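Local coordinates for glucosamine-6-phosphate deaminase (Bacillus subtilis, PDB 2BKX), which belongs to the glucosamine-6-phosphate isomerase/6-phosphogluconolactonase family, has a Rossmann-like fold and carries bound fructose -6-phosphate in this structure, at residues 27-35 with 123-132. Numbering follows the deposited sequence. Where two conformers were deposited one is given.
Sequences KPDAVLGLA and LGDTDIQLLG. With F6R (fructose -6-phosphate), chain C.
V31 and D127 are joined by two hydrogen bonds just where strands 31-34 and 128-131 begin to run parallel. D127 N donates to V31 O at 2.8 Å, in the carbonyl plane. V31 N returns a nearly straight bond to D127 OD2, 2.9 Å long at 176°, using the anti lone pair of that oxygen. CG of D127 is anti to its carbonyl carbon and beside its backbone N (chi1 -69°), which lets carboxylate and N-H both face V31. The ladder continues through G33: its N meets I128 O at 2.7 Å, and its O accepts from L130 N at 2.9 Å.

The salt bridge closes the outer end. The extended K27 chain crosses D127, and NZ reaches OD1 on its syn side at 3.2 Å, slightly out of the carboxylate plane. OD2 thus takes the V31 N-H and OD1 the main lysine contact. K191 is a long, weak second ion-pair partner of OD1.

Q129 is bent at chi2 (66°), which folds its amide over G33; OE1 lies 3.4 Å from G33 CA. Q129 NE2 donates to L130 O, in the plane of the Q129 amide, by a nearly straight 2.9 Å bond. G33 has no side chain, and Q129 OE1 occupies the place a CB would need.

Apolar contacts flank the ladder. L32 CD2 touches I128 CG2 at 3.8 Å on one face, while V31 packs against L123 and the backbone of D125. L34 and L130 lie side by side.

A35 and G132 follow the C-terminal strand ends and line the fructose -6-phosphate pocket, at the sheet edge where Rossmann-like folds usually bind ligands. Strand 62-69 pairs with the far edge of 31-34, and 193-197 extends the sheet beyond 128-131. Helix 9-26 covers the face bearing L32 and I128.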
# COMPACT_ATOMS: atom_id res chain seq x y z
N LYS A 27 1.60 -2.69 20.05
CA LYS A 27 2.94 -2.08 19.96
C LYS A 27 2.72 -0.60 19.61
O LYS A 27 2.59 -0.25 18.44
CB LYS A 27 3.74 -2.80 18.88
CG LYS A 27 5.17 -2.37 18.84
CD LYS A 27 5.99 -3.26 17.93
CE LYS A 27 7.45 -2.93 18.05
NZ LYS A 27 8.25 -3.59 16.95
N PRO A 28 2.57 0.27 20.63
CA PRO A 28 2.37 1.70 20.36
C PRO A 28 3.44 2.37 19.52
O PRO A 28 3.16 3.39 18.91
CB PRO A 28 2.33 2.31 21.76
CG PRO A 28 1.73 1.22 22.58
CD PRO A 28 2.43 -0.03 22.06
N ASP A 29 4.65 1.83 19.53
CA ASP A 29 5.74 2.27 18.68
C ASP A 29 5.87 1.42 17.40
O ASP A 29 6.94 1.33 16.78
CB ASP A 29 7.02 2.31 19.47
CG ASP A 29 7.49 0.94 19.91
OD1 ASP A 29 6.64 0.05 20.05
OD2 ASP A 29 8.69 0.77 20.16
N ALA A 30 4.74 0.87 16.98
CA ALA A 30 4.70 0.10 15.74
C ALA A 30 5.10 0.94 14.57
O ALA A 30 4.91 2.16 14.56
CB ALA A 30 3.36 -0.48 15.50
N VAL A 31 5.68 0.27 13.58
CA VAL A 31 5.98 0.80 12.29
C VAL A 31 4.93 0.24 11.33
O VAL A 31 4.87 -0.97 11.11
CB VAL A 31 7.40 0.38 11.82
CG1 VAL A 31 7.67 0.97 10.44
CG2 VAL A 31 8.45 0.88 12.83
N LEU A 32 4.11 1.12 10.77
CA LEU A 32 3.06 0.70 9.86
C LEU A 32 3.49 1.01 8.44
O LEU A 32 3.82 2.16 8.12
CB LEU A 32 1.74 1.45 10.12
CG LEU A 32 1.25 1.58 11.56
CD1 LEU A 32 -0.02 2.41 11.54
CD2 LEU A 32 1.04 0.22 12.19
N GLY A 33 3.41 0.02 7.57
CA GLY A 33 3.56 0.23 6.15
C GLY A 33 2.22 0.54 5.56
O GLY A 33 1.28 -0.22 5.80
N LEU A 34 2.11 1.63 4.78
CA LEU A 34 0.82 2.13 4.34
C LEU A 34 0.78 2.25 2.82
O LEU A 34 1.81 2.29 2.15
CB LEU A 34 0.53 3.49 5.01
CG LEU A 34 0.41 3.40 6.54
CD1 LEU A 34 0.17 4.82 7.07
CD2 LEU A 34 -0.71 2.47 7.00
N ALA A 35 -0.45 2.32 2.32
CA ALA A 35 -0.75 2.33 0.90
C ALA A 35 -1.71 3.46 0.56
O ALA A 35 -2.48 3.92 1.41
CB ALA A 35 -1.42 1.02 0.51
N LEU A 123 14.42 1.33 10.86
CA LEU A 123 13.22 1.37 11.69
C LEU A 123 12.89 0.04 12.29
O LEU A 123 12.01 -0.05 13.15
CB LEU A 123 12.04 1.91 10.88
CG LEU A 123 12.19 3.33 10.39
CD1 LEU A 123 11.05 3.68 9.40
CD2 LEU A 123 12.24 4.29 11.54
N GLY A 124 13.58 -1.01 11.86
CA GLY A 124 13.26 -2.36 12.26
C GLY A 124 12.30 -3.07 11.34
O GLY A 124 11.69 -4.04 11.73
N ASP A 125 12.17 -2.60 10.11
CA ASP A 125 11.21 -3.13 9.13
C ASP A 125 9.81 -2.74 9.61
O ASP A 125 9.66 -2.12 10.66
CB ASP A 125 11.27 -4.67 8.95
CG ASP A 125 12.68 -5.25 8.88
OD1 ASP A 125 13.54 -4.75 8.12
OD2 ASP A 125 12.91 -6.29 9.57
N THR A 126 8.76 -3.11 8.85
CA THR A 126 7.38 -2.85 9.30
C THR A 126 6.78 -3.95 10.19
O THR A 126 7.06 -5.17 10.01
CB THR A 126 6.50 -2.59 8.07
OG1 THR A 126 6.45 -3.78 7.27
CG2 THR A 126 7.05 -1.45 7.26
N ASP A 127 5.90 -3.56 11.12
CA ASP A 127 5.10 -4.45 11.92
C ASP A 127 3.88 -4.98 11.16
O ASP A 127 3.40 -6.09 11.38
CB ASP A 127 4.68 -3.80 13.23
CG ASP A 127 5.85 -3.61 14.15
OD1 ASP A 127 6.25 -4.64 14.73
OD2 ASP A 127 6.43 -2.48 14.22
N ILE A 128 3.32 -4.12 10.30
CA ILE A 128 2.29 -4.54 9.37
C ILE A 128 2.48 -3.75 8.09
O ILE A 128 2.91 -2.60 8.16
CB ILE A 128 0.86 -4.35 9.91
CG1 ILE A 128 -0.18 -5.09 9.06
CG2 ILE A 128 0.54 -2.85 10.07
CD1 ILE A 128 -1.55 -5.10 9.72
N GLN A 129 2.17 -4.36 6.95
CA GLN A 129 2.26 -3.66 5.66
C GLN A 129 0.91 -3.82 4.98
O GLN A 129 0.52 -4.93 4.61
CB GLN A 129 3.37 -4.22 4.79
CG GLN A 129 3.44 -3.59 3.41
CD GLN A 129 3.83 -2.14 3.44
OE1 GLN A 129 4.97 -1.83 3.79
NE2 GLN A 129 2.93 -1.24 3.03
N LEU A 130 0.19 -2.69 4.82
CA LEU A 130 -1.01 -2.64 4.01
C LEU A 130 -0.64 -2.58 2.51
O LEU A 130 0.29 -1.88 2.11
CB LEU A 130 -1.84 -1.40 4.38
CG LEU A 130 -2.45 -1.13 5.74
CD1 LEU A 130 -3.38 0.10 5.70
CD2 LEU A 130 -3.15 -2.31 6.20
N LEU A 131 -1.37 -3.35 1.71
CA LEU A 131 -1.17 -3.39 0.28
C LEU A 131 -2.52 -3.31 -0.42
O LEU A 131 -3.54 -3.73 0.12
CB LEU A 131 -0.56 -4.73 -0.17
CG LEU A 131 0.79 -5.07 0.32
CD1 LEU A 131 1.20 -6.47 -0.16
CD2 LEU A 131 1.84 -4.04 -0.11
N GLY A 132 -2.49 -2.77 -1.62
CA GLY A 132 -3.54 -3.06 -2.60
C GLY A 132 -2.96 -3.92 -3.72
O GLY A 132 -1.81 -4.38 -3.61
C1 F6R C . -0.69 1.77 -3.22
C2 F6R C . 0.03 0.99 -4.31
C3 F6R C . -0.63 0.36 -5.54
C4 F6R C . -2.16 0.24 -5.43
C5 F6R C . -2.81 -0.42 -6.64
C6 F6R C . -4.33 -0.46 -6.51
O1 F6R C . 0.21 2.56 -2.44
O2 F6R C . 1.21 0.82 -4.14
O3 F6R C . -0.15 -0.96 -5.68
O4 F6R C . -2.47 -0.53 -4.27
O5 F6R C . -2.44 0.23 -7.85
O6 F6R C . -4.83 0.88 -6.53
P F6R C . -6.36 1.14 -6.17
O1P F6R C . -6.51 0.86 -4.70
O2P F6R C . -7.16 0.16 -6.99
O3P F6R C . -6.64 2.57 -6.49